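Local coordinates for protein N-alpha-acetyltransferase 35, NatC auxiliary subunit (Saccharomyces cerevisiae, PDB 6YGA) that serves as an auxiliary subunit of the NatC N-terminal acetyltransferase, which acetylates the N-terminal Met of L-A virus Gag, and has a role in propagating L-A and M viruses, at residues B[60-64]-B[283-287]; B[162-166]-B[177-181]; B[115-121]-B[271-277]; B[124-130]-B[184-190]. One frame throughout, in Å; residues are numbered along the deposited sequence.

Contact 1 (B[60-64]-B[283-287]); sequences SKLDS and NQFPP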
# COMPACT_ATOMS: atom_id res chain seq x y z
N SER B 60 0.15 -0.40 -29.35
CA SER B 60 -0.41 -1.66 -28.87
C SER B 60 -0.61 -1.66 -27.36
O SER B 60 -1.63 -2.14 -26.86
CB SER B 60 0.50 -2.82 -29.29
OG SER B 60 0.86 -2.73 -30.65
N LYS B 61 0.35 -1.10 -26.62
CA LYS B 61 0.30 -1.14 -25.17
C LYS B 61 -0.58 -0.05 -24.57
O LYS B 61 -0.89 -0.12 -23.38
CB LYS B 61 1.73 -1.04 -24.61
CG LYS B 61 2.75 -1.88 -25.36
CD LYS B 61 3.95 -2.25 -24.49
CE LYS B 61 4.84 -1.05 -24.20
NZ LYS B 61 5.93 -1.39 -23.24
N LEU B 62 -0.99 0.94 -25.36
CA LEU B 62 -1.83 2.04 -24.88
C LEU B 62 -3.16 2.16 -25.62
O LEU B 62 -3.90 3.12 -25.37
CB LEU B 62 -1.07 3.37 -24.98
CG LEU B 62 -0.01 3.67 -23.92
CD1 LEU B 62 0.79 4.90 -24.31
CD2 LEU B 62 -0.65 3.85 -22.56
N ASP B 63 -3.48 1.23 -26.51
CA ASP B 63 -4.70 1.30 -27.32
C ASP B 63 -5.48 -0.00 -27.14
O ASP B 63 -5.08 -1.04 -27.67
CB ASP B 63 -4.37 1.54 -28.80
CG ASP B 63 -5.58 1.97 -29.62
OD1 ASP B 63 -6.73 1.69 -29.21
OD2 ASP B 63 -5.39 2.57 -30.70
N SER B 64 -6.59 0.07 -26.40
CA SER B 64 -7.44 -1.10 -26.19
C SER B 64 -8.24 -1.48 -27.44
O SER B 64 -8.79 -2.58 -27.50
CB SER B 64 -8.38 -0.86 -25.01
OG SER B 64 -9.05 0.38 -25.13
N ASN B 283 -13.65 2.52 -22.17
CA ASN B 283 -12.47 2.24 -21.36
C ASN B 283 -11.50 3.41 -21.50
O ASN B 283 -11.09 3.75 -22.62
CB ASN B 283 -11.80 0.93 -21.80
CG ASN B 283 -10.62 0.55 -20.93
OD1 ASN B 283 -10.37 1.16 -19.89
ND2 ASN B 283 -9.89 -0.48 -21.35
N GLN B 284 -11.15 4.02 -20.37
CA GLN B 284 -10.20 5.13 -20.35
C GLN B 284 -8.81 4.70 -19.91
O GLN B 284 -7.95 5.56 -19.68
CB GLN B 284 -10.71 6.24 -19.42
CG GLN B 284 -12.08 6.80 -19.80
CD GLN B 284 -12.44 8.04 -19.01
OE1 GLN B 284 -11.59 8.62 -18.33
NE2 GLN B 284 -13.70 8.45 -19.09
N PHE B 285 -8.56 3.40 -19.80
CA PHE B 285 -7.31 2.86 -19.30
C PHE B 285 -6.64 2.00 -20.37
O PHE B 285 -7.30 1.50 -21.28
CB PHE B 285 -7.55 2.03 -18.04
CG PHE B 285 -8.07 2.83 -16.88
CD1 PHE B 285 -9.42 3.08 -16.73
CD2 PHE B 285 -7.19 3.34 -15.93
CE1 PHE B 285 -9.90 3.82 -15.67
CE2 PHE B 285 -7.66 4.08 -14.86
CZ PHE B 285 -9.01 4.33 -14.73
N PRO B 286 -5.32 1.81 -20.28
CA PRO B 286 -4.63 0.94 -21.25
C PRO B 286 -5.07 -0.50 -21.09
O PRO B 286 -5.54 -0.90 -20.01
CB PRO B 286 -3.14 1.11 -20.88
CG PRO B 286 -3.08 2.40 -20.12
CD PRO B 286 -4.38 2.49 -19.38
N PRO B 287 -4.95 -1.31 -22.14
CA PRO B 287 -5.35 -2.72 -22.03
C PRO B 287 -4.38 -3.51 -21.16
O PRO B 287 -3.17 -3.24 -21.13
CB PRO B 287 -5.31 -3.20 -23.48
CG PRO B 287 -4.29 -2.34 -24.13
CD PRO B 287 -4.44 -0.98 -23.48

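Contact 2 (B[162-166]-B[177-181]); sequences VQKLL and LNFNN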
# COMPACT_ATOMS: atom_id res chain seq x y z
N VAL B 162 -18.89 -4.91 -2.14
CA VAL B 162 -17.52 -4.41 -2.07
C VAL B 162 -17.49 -2.92 -2.37
O VAL B 162 -16.73 -2.16 -1.76
CB VAL B 162 -16.62 -5.21 -3.02
CG1 VAL B 162 -15.22 -4.62 -3.08
CG2 VAL B 162 -16.56 -6.67 -2.58
N GLN B 163 -18.32 -2.47 -3.31
CA GLN B 163 -18.40 -1.04 -3.62
C GLN B 163 -18.84 -0.24 -2.40
O GLN B 163 -18.31 0.85 -2.15
CB GLN B 163 -19.35 -0.81 -4.79
CG GLN B 163 -19.24 0.56 -5.42
CD GLN B 163 -20.27 0.78 -6.50
OE1 GLN B 163 -21.42 0.35 -6.37
NE2 GLN B 163 -19.87 1.44 -7.57
N LYS B 164 -19.81 -0.76 -1.64
CA LYS B 164 -20.23 -0.07 -0.43
C LYS B 164 -19.10 -0.03 0.59
O LYS B 164 -18.92 0.98 1.28
CB LYS B 164 -21.46 -0.76 0.17
CG LYS B 164 -22.65 -0.86 -0.77
CD LYS B 164 -23.90 -1.30 -0.02
CE LYS B 164 -25.08 -1.48 -0.97
NZ LYS B 164 -26.36 -1.63 -0.22
N LEU B 165 -18.34 -1.12 0.71
CA LEU B 165 -17.22 -1.15 1.64
C LEU B 165 -16.18 -0.10 1.29
O LEU B 165 -15.66 0.59 2.18
CB LEU B 165 -16.58 -2.54 1.64
CG LEU B 165 -17.41 -3.70 2.20
CD1 LEU B 165 -16.64 -5.01 2.11
CD2 LEU B 165 -17.79 -3.41 3.64
N LEU B 166 -15.86 0.04 -0.00
CA LEU B 166 -14.87 1.03 -0.42
C LEU B 166 -15.38 2.45 -0.26
O LEU B 166 -14.58 3.38 -0.08
CB LEU B 166 -14.45 0.78 -1.87
CG LEU B 166 -13.56 -0.44 -2.09
CD1 LEU B 166 -13.23 -0.60 -3.57
CD2 LEU B 166 -12.29 -0.33 -1.27
N LEU B 177 -7.28 -2.57 -3.01
CA LEU B 177 -8.41 -3.16 -3.72
C LEU B 177 -8.74 -2.30 -4.94
O LEU B 177 -8.94 -1.09 -4.81
CB LEU B 177 -9.62 -3.28 -2.80
CG LEU B 177 -10.88 -3.93 -3.35
CD1 LEU B 177 -10.54 -5.10 -4.25
CD2 LEU B 177 -11.74 -4.38 -2.19
N ASN B 178 -8.79 -2.94 -6.11
CA ASN B 178 -9.11 -2.27 -7.36
C ASN B 178 -10.61 -2.35 -7.60
O ASN B 178 -11.21 -3.43 -7.50
CB ASN B 178 -8.35 -2.91 -8.52
CG ASN B 178 -8.76 -2.35 -9.88
OD1 ASN B 178 -9.76 -2.76 -10.46
ND2 ASN B 178 -7.96 -1.42 -10.40
N PHE B 179 -11.22 -1.21 -7.93
CA PHE B 179 -12.63 -1.17 -8.28
C PHE B 179 -12.85 -0.27 -9.50
O PHE B 179 -13.50 0.76 -9.45
CB PHE B 179 -13.49 -0.72 -7.10
CG PHE B 179 -14.90 -1.23 -7.17
CD1 PHE B 179 -15.22 -2.45 -6.61
CD2 PHE B 179 -15.88 -0.50 -7.81
CE1 PHE B 179 -16.52 -2.93 -6.67
CE2 PHE B 179 -17.18 -0.97 -7.88
CZ PHE B 179 -17.49 -2.19 -7.31
N ASN B 180 -12.27 -0.68 -10.63
CA ASN B 180 -12.58 -0.06 -11.91
C ASN B 180 -13.71 -0.88 -12.53
O ASN B 180 -13.48 -1.88 -13.21
CB ASN B 180 -11.35 -0.03 -12.82
CG ASN B 180 -11.65 0.54 -14.19
OD1 ASN B 180 -12.67 1.21 -14.39
ND2 ASN B 180 -10.75 0.30 -15.14
N ASN B 181 -14.95 -0.46 -12.26
CA ASN B 181 -16.13 -1.14 -12.78
C ASN B 181 -16.56 -0.61 -14.14
O ASN B 181 -17.66 -0.94 -14.60
CB ASN B 181 -17.29 -1.04 -11.78
CG ASN B 181 -17.76 0.39 -11.56
OD1 ASN B 181 -17.01 1.34 -11.79
ND2 ASN B 181 -19.00 0.54 -11.10

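Contact 3 (B[115-121]-B[271-277]); sequences LSCRYTE and GAFSTYI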
# COMPACT_ATOMS: atom_id res chain seq x y z
N LEU B 115 -15.23 -8.88 -14.31
CA LEU B 115 -15.81 -8.28 -15.51
C LEU B 115 -15.32 -8.92 -16.80
O LEU B 115 -15.89 -8.65 -17.85
CB LEU B 115 -15.52 -6.78 -15.54
CG LEU B 115 -16.21 -5.93 -14.47
CD1 LEU B 115 -15.95 -4.46 -14.71
CD2 LEU B 115 -17.70 -6.23 -14.44
N SER B 116 -14.27 -9.75 -16.75
CA SER B 116 -13.85 -10.48 -17.94
C SER B 116 -14.90 -11.50 -18.39
O SER B 116 -14.93 -11.87 -19.57
CB SER B 116 -12.52 -11.19 -17.68
OG SER B 116 -12.63 -12.15 -16.64
N CYS B 117 -15.76 -11.95 -17.48
CA CYS B 117 -16.81 -12.90 -17.84
C CYS B 117 -17.89 -12.21 -18.67
O CYS B 117 -18.38 -11.14 -18.30
CB CYS B 117 -17.42 -13.50 -16.57
SG CYS B 117 -18.82 -14.62 -16.83
N ARG B 118 -18.26 -12.82 -19.79
CA ARG B 118 -19.30 -12.24 -20.64
C ARG B 118 -20.67 -12.32 -19.99
O ARG B 118 -21.56 -11.53 -20.36
CB ARG B 118 -19.31 -12.94 -22.00
CG ARG B 118 -18.04 -12.74 -22.80
CD ARG B 118 -17.82 -11.27 -23.11
NE ARG B 118 -18.89 -10.72 -23.93
CZ ARG B 118 -18.92 -10.79 -25.26
NH1 ARG B 118 -17.93 -11.37 -25.92
NH2 ARG B 118 -19.93 -10.26 -25.93
N TYR B 119 -20.88 -13.24 -19.05
CA TYR B 119 -22.18 -13.35 -18.41
C TYR B 119 -22.40 -12.23 -17.41
O TYR B 119 -23.51 -11.67 -17.33
CB TYR B 119 -22.32 -14.71 -17.73
CG TYR B 119 -22.37 -15.87 -18.69
CD1 TYR B 119 -23.57 -16.25 -19.29
CD2 TYR B 119 -21.23 -16.59 -19.01
CE1 TYR B 119 -23.62 -17.30 -20.18
CE2 TYR B 119 -21.27 -17.65 -19.90
CZ TYR B 119 -22.47 -18.00 -20.48
OH TYR B 119 -22.53 -19.05 -21.36
N THR B 120 -21.37 -11.87 -16.64
CA THR B 120 -21.50 -10.76 -15.70
C THR B 120 -21.69 -9.44 -16.44
O THR B 120 -22.45 -8.58 -15.98
CB THR B 120 -20.27 -10.69 -14.78
OG1 THR B 120 -19.11 -10.37 -15.56
CG2 THR B 120 -20.05 -12.02 -14.08
N GLU B 121 -21.01 -9.28 -17.57
CA GLU B 121 -21.24 -8.10 -18.40
C GLU B 121 -22.67 -8.07 -18.91
O GLU B 121 -23.30 -7.00 -18.94
CB GLU B 121 -20.25 -8.09 -19.58
CG GLU B 121 -20.06 -6.73 -20.26
CD GLU B 121 -21.10 -6.43 -21.32
OE1 GLU B 121 -21.89 -7.33 -21.66
OE2 GLU B 121 -21.12 -5.28 -21.82
N GLY B 271 -13.89 -18.33 -25.14
CA GLY B 271 -14.45 -17.01 -25.27
C GLY B 271 -15.37 -16.60 -24.14
O GLY B 271 -15.86 -15.46 -24.15
N ALA B 272 -15.64 -17.49 -23.18
CA ALA B 272 -16.45 -17.12 -22.03
C ALA B 272 -15.76 -16.05 -21.19
O ALA B 272 -16.42 -15.14 -20.67
CB ALA B 272 -16.76 -18.35 -21.18
N PHE B 273 -14.44 -16.14 -21.05
CA PHE B 273 -13.64 -15.15 -20.34
C PHE B 273 -12.62 -14.59 -21.31
O PHE B 273 -11.83 -15.34 -21.89
CB PHE B 273 -12.96 -15.77 -19.12
CG PHE B 273 -13.91 -16.38 -18.13
CD1 PHE B 273 -14.40 -17.66 -18.31
CD2 PHE B 273 -14.31 -15.67 -17.01
CE1 PHE B 273 -15.27 -18.22 -17.40
CE2 PHE B 273 -15.18 -16.22 -16.10
CZ PHE B 273 -15.67 -17.50 -16.29
N SER B 274 -12.64 -13.27 -21.50
CA SER B 274 -11.76 -12.64 -22.48
C SER B 274 -11.57 -11.18 -22.11
O SER B 274 -12.19 -10.66 -21.18
CB SER B 274 -12.33 -12.78 -23.89
OG SER B 274 -13.55 -12.08 -24.02
N THR B 275 -10.68 -10.52 -22.85
CA THR B 275 -10.49 -9.08 -22.77
C THR B 275 -11.45 -8.32 -23.69
O THR B 275 -11.20 -7.15 -23.99
CB THR B 275 -9.04 -8.72 -23.10
OG1 THR B 275 -8.67 -9.31 -24.36
CG2 THR B 275 -8.10 -9.23 -22.02
N TYR B 276 -12.53 -8.97 -24.13
CA TYR B 276 -13.47 -8.35 -25.06
C TYR B 276 -14.06 -7.07 -24.49
O TYR B 276 -14.23 -6.08 -25.21
CB TYR B 276 -14.58 -9.35 -25.40
CG TYR B 276 -15.69 -8.81 -26.29
CD1 TYR B 276 -16.81 -8.20 -25.75
CD2 TYR B 276 -15.63 -8.95 -27.67
CE1 TYR B 276 -17.83 -7.72 -26.55
CE2 TYR B 276 -16.64 -8.48 -28.49
CZ TYR B 276 -17.74 -7.86 -27.92
OH TYR B 276 -18.75 -7.39 -28.72
N ILE B 277 -14.36 -7.06 -23.19
CA ILE B 277 -15.02 -5.91 -22.59
C ILE B 277 -14.09 -4.70 -22.57
O ILE B 277 -14.55 -3.55 -22.64
CB ILE B 277 -15.53 -6.26 -21.18
CG1 ILE B 277 -16.44 -5.14 -20.65
CG2 ILE B 277 -14.37 -6.50 -20.23
CD1 ILE B 277 -16.90 -5.36 -19.24

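Contact 4 (B[124-130]-B[184-190]); sequences LSSLVKG and FNTFDNL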
# COMPACT_ATOMS: atom_id res chain seq x y z
N LEU B 124 -25.11 -7.22 -15.89
CA LEU B 124 -24.97 -5.83 -15.47
C LEU B 124 -25.53 -4.87 -16.51
O LEU B 124 -26.02 -3.79 -16.16
CB LEU B 124 -23.51 -5.51 -15.17
CG LEU B 124 -22.92 -6.09 -13.88
CD1 LEU B 124 -21.44 -5.78 -13.77
CD2 LEU B 124 -23.67 -5.54 -12.67
N SER B 125 -25.46 -5.23 -17.80
CA SER B 125 -25.96 -4.35 -18.84
C SER B 125 -27.48 -4.27 -18.84
O SER B 125 -28.05 -3.19 -19.01
CB SER B 125 -25.45 -4.80 -20.21
OG SER B 125 -24.05 -4.60 -20.33
N SER B 126 -28.16 -5.41 -18.66
CA SER B 126 -29.61 -5.38 -18.55
C SER B 126 -30.06 -4.75 -17.24
O SER B 126 -31.12 -4.12 -17.18
CB SER B 126 -30.18 -6.79 -18.68
OG SER B 126 -30.04 -7.51 -17.47
N LEU B 127 -29.26 -4.91 -16.17
CA LEU B 127 -29.62 -4.34 -14.88
C LEU B 127 -29.54 -2.82 -14.89
O LEU B 127 -30.25 -2.15 -14.14
CB LEU B 127 -28.73 -4.92 -13.79
CG LEU B 127 -29.37 -5.29 -12.45
CD1 LEU B 127 -30.74 -5.91 -12.66
CD2 LEU B 127 -28.47 -6.25 -11.69
N VAL B 128 -28.67 -2.26 -15.74
CA VAL B 128 -28.56 -0.81 -15.84
C VAL B 128 -29.87 -0.21 -16.34
O VAL B 128 -30.31 0.84 -15.86
CB VAL B 128 -27.37 -0.43 -16.75
CG1 VAL B 128 -27.54 0.95 -17.34
CG2 VAL B 128 -26.06 -0.51 -15.96
N LYS B 129 -30.53 -0.89 -17.28
CA LYS B 129 -31.77 -0.37 -17.84
C LYS B 129 -32.92 -0.47 -16.84
O LYS B 129 -33.76 0.44 -16.76
CB LYS B 129 -32.11 -1.12 -19.13
CG LYS B 129 -30.88 -1.44 -19.97
CD LYS B 129 -31.17 -1.33 -21.45
CE LYS B 129 -29.93 -0.86 -22.19
NZ LYS B 129 -29.42 0.42 -21.63
N GLY B 130 -32.96 -1.55 -16.07
CA GLY B 130 -34.01 -1.74 -15.08
C GLY B 130 -33.94 -3.09 -14.40
O GLY B 130 -34.07 -4.13 -15.06
N PHE B 184 -20.14 1.20 -14.57
CA PHE B 184 -21.36 0.48 -14.25
C PHE B 184 -22.04 1.11 -13.03
O PHE B 184 -21.42 1.23 -11.96
CB PHE B 184 -21.07 -0.99 -13.99
CG PHE B 184 -21.15 -1.85 -15.22
CD1 PHE B 184 -22.34 -2.00 -15.90
CD2 PHE B 184 -20.03 -2.52 -15.69
CE1 PHE B 184 -22.42 -2.78 -17.03
CE2 PHE B 184 -20.10 -3.31 -16.82
CZ PHE B 184 -21.30 -3.44 -17.49
N ASN B 185 -23.30 1.50 -13.19
CA ASN B 185 -24.13 2.01 -12.10
C ASN B 185 -25.50 1.35 -12.23
O ASN B 185 -26.22 1.62 -13.20
CB ASN B 185 -24.23 3.54 -12.14
CG ASN B 185 -24.83 4.13 -10.88
OD1 ASN B 185 -25.44 3.42 -10.07
ND2 ASN B 185 -24.67 5.44 -10.70
N THR B 186 -25.85 0.50 -11.27
CA THR B 186 -27.09 -0.26 -11.31
C THR B 186 -28.23 0.42 -10.56
O THR B 186 -29.35 -0.10 -10.57
CB THR B 186 -26.87 -1.67 -10.75
OG1 THR B 186 -26.23 -1.60 -9.47
CG2 THR B 186 -26.00 -2.49 -11.71
N PHE B 187 -27.97 1.56 -9.92
CA PHE B 187 -28.97 2.32 -9.16
C PHE B 187 -29.61 1.38 -8.14
O PHE B 187 -28.89 0.66 -7.44
CB PHE B 187 -29.94 3.00 -10.12
CG PHE B 187 -29.29 3.64 -11.32
CD1 PHE B 187 -28.67 4.87 -11.22
CD2 PHE B 187 -29.32 3.01 -12.56
CE1 PHE B 187 -28.08 5.46 -12.33
CE2 PHE B 187 -28.73 3.59 -13.67
CZ PHE B 187 -28.11 4.81 -13.56
N ASP B 188 -30.93 1.34 -8.04
CA ASP B 188 -31.65 0.41 -7.18
C ASP B 188 -32.15 -0.81 -7.95
O ASP B 188 -32.95 -1.59 -7.42
CB ASP B 188 -32.83 1.13 -6.52
CG ASP B 188 -33.40 0.37 -5.34
OD1 ASP B 188 -32.73 -0.55 -4.83
OD2 ASP B 188 -34.53 0.70 -4.91
N ASN B 189 -31.69 -1.00 -9.19
CA ASN B 189 -32.24 -2.08 -10.02
C ASN B 189 -31.76 -3.45 -9.56
O ASN B 189 -32.51 -4.43 -9.69
CB ASN B 189 -31.87 -1.85 -11.48
CG ASN B 189 -32.48 -0.58 -12.05
OD1 ASN B 189 -33.54 -0.13 -11.61
ND2 ASN B 189 -31.81 -0.00 -13.05
N LEU B 190 -30.55 -3.55 -9.03
CA LEU B 190 -30.04 -4.84 -8.57
C LEU B 190 -30.85 -5.30 -7.36
O LEU B 190 -31.06 -4.51 -6.43
CB LEU B 190 -28.56 -4.74 -8.22
CG LEU B 190 -27.78 -6.05 -8.19
CD1 LEU B 190 -26.35 -5.84 -8.65
CD2 LEU B 190 -27.80 -6.67 -6.80

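Contact 1 (B[60-64]-B[283-287])
The ring of Pro-287 lies over the backbone of 60-64: its CD is 3.7 Å from Lys-61 O and 3.8 Å from Ser-64 N, and its CG is 3.8 Å from Ser-60 O. This is loop-on-loop packing, an irregular contact between two coils that buries 268 Å². These approaches are van der Waals contacts, consistent with the two prolines having no backbone N-H. Pro-286 continues the apolar surface, with CG 3.7 Å from Leu-62 CD2. Before the prolines the chain bends in an Asx turn, in which Asn-283 OD1 accepts from Phe-285 N at 2.9 Å. Two of the polar side chains reach N-alpha-acetyltransferase 38: Asp-63 forms a salt bridge with Arg-22 of that subunit, and Ser-64 hydrogen-bonds its Arg-51. Lys-61 NZ makes a weak hydrogen bond to Ser-28 O of N-alpha-acetyltransferase 30, and Leu-62 packs on Pro-30 of that chain. Within the contact, Ser-64 OG stays 4.0 Å from Asn-283 ND2.

Contact 2 (B[162-166]-B[177-181])
This is an apolar helix-on-loop contact, made where the chain leaves helix 142-167, turns back and passes across the last turns of the helix. The two segments are separated by only ten residues and bury 302 Å² between them. Phe-179 is the main element, with 85 Å² covered. Gln-163 CA lies over one face of the Phe-179 ring, and Gln-163 CB is 3.4 Å from Phe-179 CZ, so the aliphatic base of a polar side chain serves as a packing surface. One turn further along, Leu-166 CD1 comes to 3.5 Å from Phe-179 CB and 4.1 Å from Leu-177 CG. Val-162 completes the patch: its CG1 is 3.6 Å from Leu-177 CD2 and 4.1 Å from Phe-179 CD1. The spacing explains the pattern. Val-162 and Leu-166 are four residues apart on the helix, joined by the bond from Leu-166 N to Val-162 O at 2.9 Å, whereas Leu-177 and Phe-179 alternate with Asn-178, whose CA-to-CB bond points away. Asn-178 OD1 instead closes an Asx turn by accepting from Asn-180 N at 3.3 Å and also accepts from Leu-110 N. Trp-103 of helix 85-104 packs against Val-162, Leu-177 and Phe-179 and donates from NE1 to Asn-178 O, while in helix 337-347 Ile-341 touches Leu-165 and Leu-166, and Leu-165 also meets Ile-338 and Leu-345.

Contact 3 (B[115-121]-B[271-277])
Arg-118 N donates to Ala-272 O at 3.1 Å with an N-H...O angle of 163°, and Ser-274 N makes a weak hydrogen bond to Ser-116 O at 3.3 Å. Together they flank a single beta bridge, a non-hydrogen-bonded antiparallel pair of Cys-117 and Phe-273, whose CA atoms are 4.6 Å apart. The Arg-118 guanidinium lies flat on the Tyr-276 ring, with planes at 2° and CZ 3.8 Å from the Tyr-276 ring centroid, a cation-pi stack; His-280 also stacks on Tyr-276. The bridge pairs the residues leading into two helices. Cys-117 is the N-cap of helix 118-129, its SG accepting a weak bond from Tyr-119 N at 3.3 Å, and Ser-274 OG forms an ST turn with Tyr-276 N at 3.3 Å, leading into helix 276-280. Further out, Cys-117 CB meets Phe-273 CE2 at 3.6 Å, and Cys-117 SG is 4.7 Å from the Phe-273 ring centroid, an oblique sulfur-aromatic contact. Ile-277 CD1 packs 3.6 Å from Glu-121 CG and 4.2 Å from Leu-115 CB.

Contact 4 (B[124-130]-B[184-190])
Phe-184 opens the segment by laying its ring against helix 118-129: Leu-124 CB sits over one face, 3.9 Å from the Phe-184 ring centroid and 26° off the normal, a CH-pi contact, while Val-128 CG2 meets the ring edge 4.0 Å from Phe-184 CD1. Arg-281 makes a cation-pi interaction with the same ring. Asn-185 points its CA-to-CB bond away from the helix, but its backbone O lies 3.5 Å from Val-128 CG2, and its OD1 accepts from Phe-187 N at 3.1 Å, forming an Asx turn. Thr-186 packs by its CG2 4.0 Å from Leu-124 CD2, and here the backbones come closest, with the CA atoms of Thr-186 and Val-128 4.8 Å apart. Phe-187, with phi/psi of 54°/-132°, is the positive-phi second residue of a type II' turn, and its CE2 approaches Val-128 O at 3.9 Å. The chain then reverses, and Asn-189 N bonds Thr-186 O at 2.9 Å. Asn-189 itself reaches the helix, where ND2 donates to Leu-127 O at 2.9 Å. Leu-190 closes the series with CG 3.6 Å from Leu-127 CD2, beside Tyr-157 and Lys-160 of helix 142-167. The arrangement is a type II' beta turn from Thr-186 to Asn-189 set against the C-terminal part of helix 118-129, with the asparagine amide bonded to Leu-127 O.

In the fold
The four contacts lie on the same side of the chain's centre, and contacts 2, 3 and 4 are nested within the loop closed by contact 1. Contacts 3 and 4 share helix 118-129; their centres are 17 Å apart, and Leu-115 CD2 meets Leu-124 CD1 at 3.8 Å. Leu-115 also links contact 3 to contact 2, its CD1 lying 3.8 Å from Asn-181 CA. Contact 2 reaches contact 1 where Asn-180 ND2 is 3.5 Å from Phe-285 CD1, with centres 21 Å apart. Segments 177-181 and 184-190 belong to one coil. Among the four, contact 1 alone touches the other NatC subunits; a 1,2-ethanediol, probably from the crystallisation liquor, lies about 4 Å from its Pro-287 side chain.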